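Local coordinates for protein P43 (Trichuris muris, PDB 6QIX) that is the chief protein a whipworm secretes, attaching to matrix and blocking the action of interleukin-13, at residues Gly278-Leu283 / Lys339-Cys344; Pro238-Phe243 / Asp272-Cys277; Asp33-Pro38 / Cys77-Arg82; Lys127-Phe132 / Lys147-Ile152. All blocks are in the same frame, centred on the assembly; numbering follows the deposited sequence.

Interaction 1: residues Gly278-Leu283 / Lys339-Cys344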
# COMPACT_ATOMS: atom_id res chain seq x y z
N GLY A 278 0.15 10.07 19.47
CA GLY A 278 0.32 8.67 19.77
C GLY A 278 -0.65 8.09 20.78
O GLY A 278 -0.58 6.89 21.06
N ASP A 279 -1.53 8.91 21.33
CA ASP A 279 -2.56 8.44 22.24
C ASP A 279 -3.74 7.88 21.47
O ASP A 279 -4.07 8.33 20.37
CB ASP A 279 -3.09 9.59 23.08
CG ASP A 279 -2.06 10.22 23.96
OD1 ASP A 279 -1.04 9.54 24.26
OD2 ASP A 279 -2.30 11.39 24.40
N ILE A 280 -4.45 6.92 22.08
CA ILE A 280 -5.60 6.37 21.37
C ILE A 280 -6.65 7.46 21.17
O ILE A 280 -6.81 8.39 21.98
CB ILE A 280 -6.15 5.16 22.15
CG1 ILE A 280 -7.12 4.34 21.32
CG2 ILE A 280 -6.72 5.60 23.54
CD1 ILE A 280 -7.21 2.89 21.79
N CYS A 281 -7.36 7.38 20.03
CA CYS A 281 -8.44 8.31 19.72
C CYS A 281 -9.68 7.91 20.49
O CYS A 281 -10.03 6.72 20.52
CB CYS A 281 -8.80 8.32 18.23
SG CYS A 281 -7.48 8.92 17.12
N THR A 282 -10.39 8.91 21.07
CA THR A 282 -11.72 8.68 21.66
C THR A 282 -12.78 9.42 20.84
O THR A 282 -12.77 10.64 20.79
CB THR A 282 -11.75 9.12 23.12
OG1 THR A 282 -10.71 8.43 23.81
CG2 THR A 282 -13.12 8.85 23.75
N LEU A 283 -13.68 8.66 20.20
CA LEU A 283 -14.78 9.18 19.39
C LEU A 283 -16.14 8.75 19.95
O LEU A 283 -16.27 7.67 20.53
CB LEU A 283 -14.71 8.67 17.97
CG LEU A 283 -13.37 8.84 17.24
CD1 LEU A 283 -13.42 8.19 15.89
CD2 LEU A 283 -12.99 10.29 17.13
N LYS A 339 -18.00 4.81 24.28
CA LYS A 339 -17.11 5.48 23.34
C LYS A 339 -16.45 4.50 22.38
O LYS A 339 -16.38 3.31 22.63
CB LYS A 339 -15.99 6.25 24.06
CG LYS A 339 -16.50 7.31 25.05
CD LYS A 339 -17.16 8.46 24.31
CE LYS A 339 -17.59 9.57 25.25
NZ LYS A 339 -18.34 10.61 24.48
N CYS A 340 -15.88 5.04 21.30
CA CYS A 340 -15.09 4.28 20.35
C CYS A 340 -13.64 4.64 20.55
O CYS A 340 -13.31 5.82 20.53
CB CYS A 340 -15.48 4.63 18.91
SG CYS A 340 -17.23 4.27 18.55
N LYS A 341 -12.77 3.65 20.71
CA LYS A 341 -11.33 3.85 20.92
C LYS A 341 -10.59 3.36 19.69
O LYS A 341 -10.64 2.17 19.36
CB LYS A 341 -10.87 3.09 22.16
CG LYS A 341 -11.61 3.52 23.44
CD LYS A 341 -11.13 4.91 23.92
CE LYS A 341 -11.84 5.24 25.23
NZ LYS A 341 -11.39 6.51 25.80
N CYS A 342 -9.93 4.28 18.97
CA CYS A 342 -9.53 3.99 17.60
C CYS A 342 -8.05 4.27 17.37
O CYS A 342 -7.50 5.24 17.89
CB CYS A 342 -10.33 4.82 16.59
SG CYS A 342 -12.14 4.64 16.78
N CYS A 343 -7.45 3.43 16.54
CA CYS A 343 -6.08 3.59 16.07
C CYS A 343 -5.99 3.35 14.56
O CYS A 343 -6.79 2.60 13.99
CB CYS A 343 -5.11 2.58 16.75
SG CYS A 343 -5.21 2.49 18.55
N CYS A 344 -4.99 3.93 13.91
CA CYS A 344 -4.88 3.73 12.45
C CYS A 344 -3.73 2.80 12.06
O CYS A 344 -2.67 2.77 12.68
CB CYS A 344 -4.71 5.06 11.70
SG CYS A 344 -6.20 6.09 11.76

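Interaction 2: residues Pro238-Phe243 / Asp272-Cys277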
# COMPACT_ATOMS: atom_id res chain seq x y z
N PRO A 238 -11.46 15.13 16.97
CA PRO A 238 -10.59 15.43 18.11
C PRO A 238 -9.22 15.89 17.67
O PRO A 238 -8.92 15.88 16.47
CB PRO A 238 -10.51 14.10 18.85
CG PRO A 238 -10.64 13.08 17.79
CD PRO A 238 -11.59 13.67 16.76
N GLU A 239 -8.37 16.27 18.62
CA GLU A 239 -6.97 16.52 18.30
C GLU A 239 -6.32 15.27 17.70
O GLU A 239 -6.71 14.12 17.98
CB GLU A 239 -6.19 16.94 19.55
CG GLU A 239 -6.74 18.16 20.26
CD GLU A 239 -5.95 18.43 21.51
OE1 GLU A 239 -5.38 19.55 21.63
OE2 GLU A 239 -5.90 17.50 22.36
N LYS A 240 -5.26 15.52 16.93
CA LYS A 240 -4.46 14.47 16.30
C LYS A 240 -4.20 13.35 17.28
O LYS A 240 -3.77 13.59 18.41
CB LYS A 240 -3.14 15.06 15.79
CG LYS A 240 -3.30 15.98 14.62
CD LYS A 240 -1.91 16.65 14.26
CE LYS A 240 -1.59 17.77 15.21
NZ LYS A 240 -2.22 19.06 14.74
N CYS A 241 -4.48 12.12 16.85
CA CYS A 241 -4.42 10.99 17.76
C CYS A 241 -4.32 9.69 16.98
O CYS A 241 -4.54 9.65 15.76
CB CYS A 241 -5.67 10.94 18.65
SG CYS A 241 -7.21 10.92 17.63
N GLY A 242 -4.01 8.61 17.71
CA GLY A 242 -4.18 7.25 17.20
C GLY A 242 -3.16 6.77 16.19
O GLY A 242 -3.41 5.74 15.52
N PHE A 243 -2.03 7.48 16.06
CA PHE A 243 -1.14 7.33 14.92
C PHE A 243 -1.89 7.53 13.59
O PHE A 243 -1.47 7.03 12.53
CB PHE A 243 -0.42 5.98 14.94
CG PHE A 243 0.47 5.78 16.16
CD1 PHE A 243 1.77 6.21 16.17
CD2 PHE A 243 -0.03 5.19 17.31
CE1 PHE A 243 2.56 6.06 17.29
CE2 PHE A 243 0.79 5.02 18.44
CZ PHE A 243 2.09 5.46 18.41
N ASP A 272 6.37 11.81 19.56
CA ASP A 272 7.46 12.78 19.39
C ASP A 272 7.14 13.79 18.30
O ASP A 272 7.95 14.71 18.07
CB ASP A 272 8.79 12.06 19.10
CG ASP A 272 9.33 11.28 20.30
OD1 ASP A 272 8.96 11.57 21.46
OD2 ASP A 272 10.07 10.30 20.09
N ASP A 273 6.01 13.64 17.62
CA ASP A 273 5.58 14.56 16.56
C ASP A 273 4.54 15.56 17.04
O ASP A 273 4.63 16.75 16.72
CB ASP A 273 5.03 13.77 15.36
CG ASP A 273 6.07 12.88 14.77
OD1 ASP A 273 7.04 13.44 14.21
OD2 ASP A 273 5.97 11.64 14.83
N CYS A 274 3.56 15.12 17.84
CA CYS A 274 2.69 16.05 18.55
C CYS A 274 2.26 15.40 19.85
O CYS A 274 2.29 14.17 19.95
CB CYS A 274 1.48 16.53 17.73
SG CYS A 274 -0.02 15.50 17.76
N PRO A 275 1.90 16.17 20.86
CA PRO A 275 1.79 15.56 22.20
C PRO A 275 0.68 14.52 22.33
O PRO A 275 0.81 13.59 23.15
CB PRO A 275 1.58 16.76 23.14
CG PRO A 275 1.60 17.96 22.33
CD PRO A 275 2.01 17.64 20.91
N THR A 276 -0.41 14.64 21.56
CA THR A 276 -1.51 13.67 21.58
C THR A 276 -1.46 12.65 20.44
O THR A 276 -2.26 11.71 20.41
CB THR A 276 -2.89 14.38 21.54
OG1 THR A 276 -3.00 15.21 20.37
CG2 THR A 276 -3.11 15.25 22.71
N CYS A 277 -0.50 12.79 19.52
CA CYS A 277 -0.54 12.06 18.25
C CYS A 277 -0.51 10.55 18.42
O CYS A 277 -1.02 9.81 17.54
CB CYS A 277 0.64 12.50 17.40
SG CYS A 277 0.32 13.94 16.35

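Interaction 3: residues Asp33-Pro38 / Cys77-Arg82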
# COMPACT_ATOMS: atom_id res chain seq x y z
N ASP A 33 13.20 -21.48 -6.92
CA ASP A 33 12.34 -21.81 -8.04
C ASP A 33 11.47 -20.61 -8.42
O ASP A 33 11.45 -19.58 -7.74
CB ASP A 33 11.45 -23.01 -7.68
CG ASP A 33 12.19 -24.33 -7.79
OD1 ASP A 33 11.68 -25.34 -7.22
OD2 ASP A 33 13.27 -24.38 -8.43
N CYS A 34 10.74 -20.72 -9.53
CA CYS A 34 9.74 -19.70 -9.85
C CYS A 34 8.69 -19.66 -8.75
O CYS A 34 8.09 -20.69 -8.42
CB CYS A 34 9.10 -19.96 -11.21
SG CYS A 34 10.25 -19.78 -12.64
N LEU A 35 8.46 -18.48 -8.17
CA LEU A 35 7.63 -18.34 -6.98
C LEU A 35 6.20 -17.95 -7.33
O LEU A 35 5.95 -17.31 -8.35
CB LEU A 35 8.21 -17.29 -6.02
CG LEU A 35 9.62 -17.56 -5.53
CD1 LEU A 35 10.09 -16.45 -4.61
CD2 LEU A 35 9.73 -18.91 -4.81
N TRP A 36 5.27 -18.28 -6.45
CA TRP A 36 3.88 -17.98 -6.71
C TRP A 36 3.11 -17.82 -5.40
O TRP A 36 3.63 -18.02 -4.31
CB TRP A 36 3.24 -19.07 -7.61
CG TRP A 36 1.96 -18.63 -8.26
CD1 TRP A 36 0.74 -19.23 -8.16
CD2 TRP A 36 1.77 -17.48 -9.08
NE1 TRP A 36 -0.21 -18.52 -8.88
CE2 TRP A 36 0.41 -17.43 -9.44
CE3 TRP A 36 2.62 -16.48 -9.54
CZ2 TRP A 36 -0.12 -16.41 -10.22
CZ3 TRP A 36 2.09 -15.49 -10.35
CH2 TRP A 36 0.73 -15.46 -10.67
N TYR A 37 1.85 -17.47 -5.54
CA TYR A 37 0.95 -17.17 -4.44
C TYR A 37 0.36 -18.46 -3.89
O TYR A 37 0.51 -19.52 -4.50
CB TYR A 37 -0.14 -16.22 -4.94
CG TYR A 37 0.46 -14.90 -5.38
CD1 TYR A 37 0.71 -13.88 -4.45
CD2 TYR A 37 0.83 -14.68 -6.71
CE1 TYR A 37 1.27 -12.71 -4.83
CE2 TYR A 37 1.39 -13.49 -7.10
CZ TYR A 37 1.62 -12.50 -6.15
OH TYR A 37 2.19 -11.30 -6.51
N PRO A 38 -0.34 -18.41 -2.76
CA PRO A 38 -0.75 -17.23 -1.98
C PRO A 38 0.37 -16.44 -1.28
O PRO A 38 1.50 -16.92 -1.17
CB PRO A 38 -1.70 -17.82 -0.93
CG PRO A 38 -1.44 -19.31 -0.92
CD PRO A 38 -0.88 -19.67 -2.23
N CYS A 77 4.04 -12.74 -14.08
CA CYS A 77 4.01 -12.30 -12.68
C CYS A 77 4.79 -13.23 -11.74
O CYS A 77 5.05 -12.85 -10.59
CB CYS A 77 2.55 -12.19 -12.22
SG CYS A 77 1.59 -10.92 -13.08
N SER A 78 5.14 -14.43 -12.18
CA SER A 78 5.97 -15.33 -11.41
C SER A 78 7.45 -14.98 -11.61
O SER A 78 7.87 -14.50 -12.67
CB SER A 78 5.68 -16.78 -11.83
OG SER A 78 6.48 -17.70 -11.13
N PHE A 79 8.24 -15.24 -10.57
CA PHE A 79 9.62 -14.78 -10.58
C PHE A 79 10.46 -15.62 -9.63
O PHE A 79 9.94 -16.20 -8.69
CB PHE A 79 9.73 -13.31 -10.16
CG PHE A 79 9.30 -13.05 -8.78
CD1 PHE A 79 10.24 -12.97 -7.75
CD2 PHE A 79 7.94 -12.89 -8.47
CE1 PHE A 79 9.84 -12.69 -6.46
CE2 PHE A 79 7.54 -12.62 -7.15
CZ PHE A 79 8.49 -12.54 -6.16
N LYS A 80 11.75 -15.70 -9.94
CA LYS A 80 12.76 -16.24 -9.04
C LYS A 80 13.38 -15.11 -8.25
O LYS A 80 13.42 -13.97 -8.71
CB LYS A 80 13.87 -16.95 -9.81
CG LYS A 80 13.39 -17.95 -10.78
CD LYS A 80 14.62 -18.65 -11.39
CE LYS A 80 14.23 -19.71 -12.38
NZ LYS A 80 15.43 -20.36 -12.92
N PHE A 81 13.91 -15.45 -7.07
CA PHE A 81 14.52 -14.51 -6.13
C PHE A 81 15.81 -15.09 -5.57
O PHE A 81 15.95 -16.31 -5.40
CB PHE A 81 13.50 -14.19 -5.01
CG PHE A 81 14.00 -13.31 -3.89
CD1 PHE A 81 14.00 -11.93 -4.02
CD2 PHE A 81 14.38 -13.87 -2.68
CE1 PHE A 81 14.41 -11.11 -2.97
CE2 PHE A 81 14.80 -13.05 -1.63
CZ PHE A 81 14.81 -11.69 -1.78
N ARG A 82 16.75 -14.21 -5.26
CA ARG A 82 17.92 -14.60 -4.49
C ARG A 82 18.30 -13.45 -3.58
O ARG A 82 17.94 -12.30 -3.83
CB ARG A 82 19.10 -15.02 -5.38
CG ARG A 82 19.75 -13.91 -6.18
CD ARG A 82 21.00 -14.48 -6.90
NE ARG A 82 21.65 -13.48 -7.74
CZ ARG A 82 22.82 -13.65 -8.33
NH1 ARG A 82 23.48 -14.80 -8.19
NH2 ARG A 82 23.32 -12.67 -9.08
O HOH W 1 4.08 -11.20 -8.60

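Interaction 4: residues Lys127-Phe132 / Lys147-Ile152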
# COMPACT_ATOMS: atom_id res chain seq x y z
N LYS A 127 -0.82 -1.92 1.87
CA LYS A 127 -1.17 -2.32 3.24
C LYS A 127 0.04 -2.86 3.98
O LYS A 127 0.24 -2.60 5.18
CB LYS A 127 -2.26 -3.37 3.17
CG LYS A 127 -2.74 -3.95 4.49
CD LYS A 127 -4.14 -4.57 4.34
CE LYS A 127 -4.65 -5.25 5.62
NZ LYS A 127 -6.08 -4.87 5.94
N LEU A 128 0.88 -3.64 3.26
CA LEU A 128 2.08 -4.22 3.85
C LEU A 128 3.23 -3.23 3.87
O LEU A 128 3.98 -3.19 4.85
CB LEU A 128 2.49 -5.48 3.09
CG LEU A 128 1.53 -6.65 3.23
CD1 LEU A 128 2.06 -7.87 2.51
CD2 LEU A 128 1.29 -6.99 4.67
N LYS A 129 3.39 -2.43 2.82
CA LYS A 129 4.41 -1.38 2.83
C LYS A 129 4.22 -0.46 4.02
O LYS A 129 5.19 0.01 4.63
CB LYS A 129 4.36 -0.59 1.51
CG LYS A 129 4.70 -1.41 0.29
CD LYS A 129 4.30 -0.65 -0.97
CE LYS A 129 5.38 0.28 -1.41
NZ LYS A 129 5.05 0.89 -2.77
N GLN A 130 2.97 -0.24 4.43
CA GLN A 130 2.72 0.70 5.51
C GLN A 130 3.15 0.15 6.86
O GLN A 130 3.19 0.92 7.84
CB GLN A 130 1.23 1.08 5.47
CG GLN A 130 0.96 2.09 4.35
CD GLN A 130 -0.51 2.35 4.11
OE1 GLN A 130 -1.35 1.89 4.85
NE2 GLN A 130 -0.82 3.03 3.03
N CYS A 131 3.54 -1.12 6.94
CA CYS A 131 4.11 -1.61 8.19
C CYS A 131 5.35 -0.81 8.56
O CYS A 131 5.70 -0.71 9.74
CB CYS A 131 4.48 -3.09 8.09
SG CYS A 131 3.05 -4.21 7.91
N PHE A 132 6.05 -0.28 7.55
CA PHE A 132 7.32 0.39 7.80
C PHE A 132 7.22 1.90 7.62
O PHE A 132 8.19 2.56 7.27
CB PHE A 132 8.40 -0.24 6.92
CG PHE A 132 8.44 -1.75 7.06
CD1 PHE A 132 8.90 -2.32 8.25
CD2 PHE A 132 7.93 -2.59 6.08
CE1 PHE A 132 8.90 -3.68 8.43
CE2 PHE A 132 7.95 -3.95 6.25
CZ PHE A 132 8.44 -4.50 7.43
N LYS A 147 12.97 -1.29 -1.20
CA LYS A 147 13.67 -1.91 -2.32
C LYS A 147 13.15 -3.33 -2.54
O LYS A 147 12.97 -3.76 -3.69
CB LYS A 147 15.17 -1.88 -2.06
CG LYS A 147 16.02 -2.35 -3.22
CD LYS A 147 17.53 -2.25 -2.91
CE LYS A 147 18.34 -2.77 -4.11
NZ LYS A 147 18.43 -4.27 -4.19
N MET A 148 12.88 -4.06 -1.46
CA MET A 148 12.33 -5.41 -1.62
C MET A 148 10.96 -5.37 -2.29
O MET A 148 10.72 -6.07 -3.28
CB MET A 148 12.24 -6.10 -0.26
CG MET A 148 13.60 -6.46 0.34
SD MET A 148 14.41 -7.81 -0.58
CE MET A 148 15.85 -8.06 0.47
N PHE A 149 10.05 -4.53 -1.77
CA PHE A 149 8.69 -4.48 -2.30
C PHE A 149 8.69 -4.08 -3.77
O PHE A 149 7.95 -4.64 -4.58
CB PHE A 149 7.83 -3.50 -1.49
CG PHE A 149 7.27 -4.06 -0.23
CD1 PHE A 149 6.21 -4.94 -0.26
CD2 PHE A 149 7.76 -3.65 1.00
CE1 PHE A 149 5.68 -5.43 0.92
CE2 PHE A 149 7.23 -4.13 2.19
CZ PHE A 149 6.20 -5.04 2.15
N GLU A 150 9.54 -3.12 -4.13
CA GLU A 150 9.52 -2.63 -5.50
C GLU A 150 10.04 -3.66 -6.49
O GLU A 150 9.79 -3.51 -7.69
CB GLU A 150 10.33 -1.35 -5.63
CG GLU A 150 9.63 -0.09 -5.02
CD GLU A 150 8.32 0.22 -5.73
OE1 GLU A 150 8.36 0.90 -6.79
OE2 GLU A 150 7.25 -0.26 -5.24
N SER A 151 10.77 -4.69 -6.01
CA SER A 151 11.34 -5.69 -6.91
C SER A 151 10.31 -6.73 -7.31
O SER A 151 10.50 -7.41 -8.34
CB SER A 151 12.56 -6.35 -6.26
OG SER A 151 12.22 -7.12 -5.13
N ILE A 152 9.20 -6.84 -6.58
CA ILE A 152 8.11 -7.75 -6.99
C ILE A 152 7.52 -7.26 -8.31
O ILE A 152 7.29 -6.04 -8.47
CB ILE A 152 7.03 -7.82 -5.90
CG1 ILE A 152 7.66 -8.00 -4.52
CG2 ILE A 152 6.01 -8.91 -6.21
CD1 ILE A 152 8.00 -9.39 -4.14

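Interaction 1: residues Gly278-Leu283 / Lys339-Cys344
Thr282 carries OG1 anti to its own carbonyl carbon (chi1 -56°), and the Lys341 chain bends at chi2 (-74°), which turns CD towards the threonine. The two side chains then run alongside each other in one direction, and Lys341 NZ donates to Thr282 OG1 at 2.8 Å. On the same face, Thr282 CG2 rests on Lys339 CB at 3.9 Å, while the amine of Lys339 reaches past the contact to a salt bridge with Asp284. The backbones form a short antiparallel ladder. Cys281 pairs with Cys342 and Leu283 with Cys340, each through two hydrogen bonds; Thr282 and Lys341 face each other as the non-hydrogen-bonded pair between them. The bond from Leu283 N to Cys340 O is 2.9 Å and almost straight (175°), and its return bond, Cys340 N to Leu283 O, is 2.8 Å. The other face of the ladder holds sulfur and leucine, with Leu283 CD1 against Cys342 SG at 3.9 Å. Just before the strand, Ile280 lies across the base of the Lys341 side chain, its CD1 3.7 Å from Lys341 CB and 3.8 Å from Cys343 SG. Strand 339-344 is the middle strand of its sheet; the Cys342-Cys333 disulfide ties it to strand 331-336 on its other side, and Cys340 is bonded to Cys290. The four backbone bonds thus set the register between the two segments, with one lysine-threonine bond added on the polar face and sulfur packed against leucine on the other.

Interaction 2: residues Pro238-Phe243 / Asp272-Cys277
A CxxC turn, Cys274 to Cys277, packs here against Lys240 of the loop that carries Cys241. The turn is type I, bonded from Cys277 N to Cys274 O and bridged by a disulfide between its two end residues, so its shape is fixed twice. Lys240 covers that disulfide: its CB lies 3.7 Å from Cys274 SG and 3.7 Å from Cys277 SG, and further out its CE is 3.8 Å from Cys274 SG. Thr276 supplies the polar grip. With OG1 set between the backbone N and the carbonyl carbon (chi1 57°), its hydroxyl donates to Lys240 O at 2.7 Å, lying in the carbonyl plane. Thr276 CG2 meets Glu239 OE2 at 3.6 Å. A backbone bond completes the pairing, from Phe243 N to Cys277 O at 2.9 Å; the chain turns through positive phi at both Gly242 and Phe243 as it makes this bond. Outside the contact, Phe243 stacks on Tyr347 and Asp273 forms a salt bridge with Arg247. The segment 238-243 runs between helix 205-216 and strand 246-252, while 272-277 lies within the connection from strand 262-268 to strand 281-284.

Interaction 3: residues Asp33-Pro38 / Cys77-Arg82
Leu35 lies against Phe79 from its first side-chain carbon onward. Its CB sits 3.4 Å from Phe79 O and CG stays close to the same oxygen; at the tip, CD1 reaches Phe81 CB at 4.1 Å and Phe79 CE1 at 4.2 Å. The backbone of Leu35 is held at both polar atoms. Its N donates to Phe79 O at 2.8 Å, coming from well above the carbonyl plane (39° out of it), and its O accepts from Ser78 OG at 2.9 Å. Ser78 holds OG anti to its backbone N (chi1 179°), which points the hydroxyl across to that carbonyl. Trp36 follows with the far side of its ring: CZ3 is 3.8 Å from Cys77 CB, the carbonyl carbon of Cys77 lies at the ring edge near its plane, and CE3 touches Ser78 CB. Tyr37 CD2 sits over the centre of one indole face, and Trp36 NE1 is bonded to Pro71 O. A water links Tyr37 OH to Cys77 O, donating to the carbonyl. Leu46 of helix 39-49 covers Leu35, Val99 of strand 95-101 backs both phenylalanines, and the Cys34-Cys102 disulfide fastens the loop close to the hairpin 79-85/95-101. Together with Arg82, which makes a cation-pi contact with Trp28 and touches Trp31, the Trp-x-x-Trp-x-x-Cys run ending in Cys34 recalls the layered tryptophans and arginines of thrombospondin type 1 repeats.

Interaction 4: residues Lys127-Phe132 / Lys147-Ile152
Phe149 and Lys129 carry most of this contact, with Leu128 at one end of the aromatic ring. The Phe149 ring projects from helix 139-151 towards the short helix 126-129, and Lys129 runs past it in the opposite direction, so that CG stands over the ring face. That carbon is 3.8 Å from the ring centroid and only 14° off the normal, a clear CH-pi contact made by the aliphatic part of the lysine. Beyond it the Lys129 chain bends at chi3 (85°), which turns CE; the amine then makes a long salt bridge with Glu150, NZ to OE2 3.5 Å. Lys129 NZ has a second acidic partner in Glu126, so its charge is probably shared between two carboxylates. Leu128 CB approaches the outer end of the Phe149 ring obliquely, 3.9 Å from CZ. Phe132 and Phe149 touch rim to rim, CE2 to CE2 4.1 Å. No hydrogen bond spans the two segments. Phe132 stacks instead on Tyr145 from the same helix 139-151, while Cys131 beside it is disulfide-bonded to Cys362. On another side of helix 139-151, Met148 touches Phe81 and Leu95 of the hairpin. The arrangement is a small helix-to-helix surface contact built on one aromatic ring, with an aliphatic lysine stem over its face and a salt bridge alongside.

The four contacts fall into two pairs. Interactions 1 and 2 join directly: the Cys281-Cys241 disulfide, SG to SG 2.1 Å, runs between them, and Gly242 N lies 2.7 Å from Asp279 O in a probable hydrogen bond. Interactions 3 and 4 meet by packing, Phe79 CZ to Ile152 CD1 3.8 Å, so the hairpin leans on the residue that follows helix 139-151. Interaction 4 is centred about 8 Å from the middle of the chain, whereas the centres of interactions 1 and 3 lie about 39 Å apart on opposite sides of it. Near interaction 1, the Cys340 side chain is about 11 Å from a glycan sugar attached to the protein.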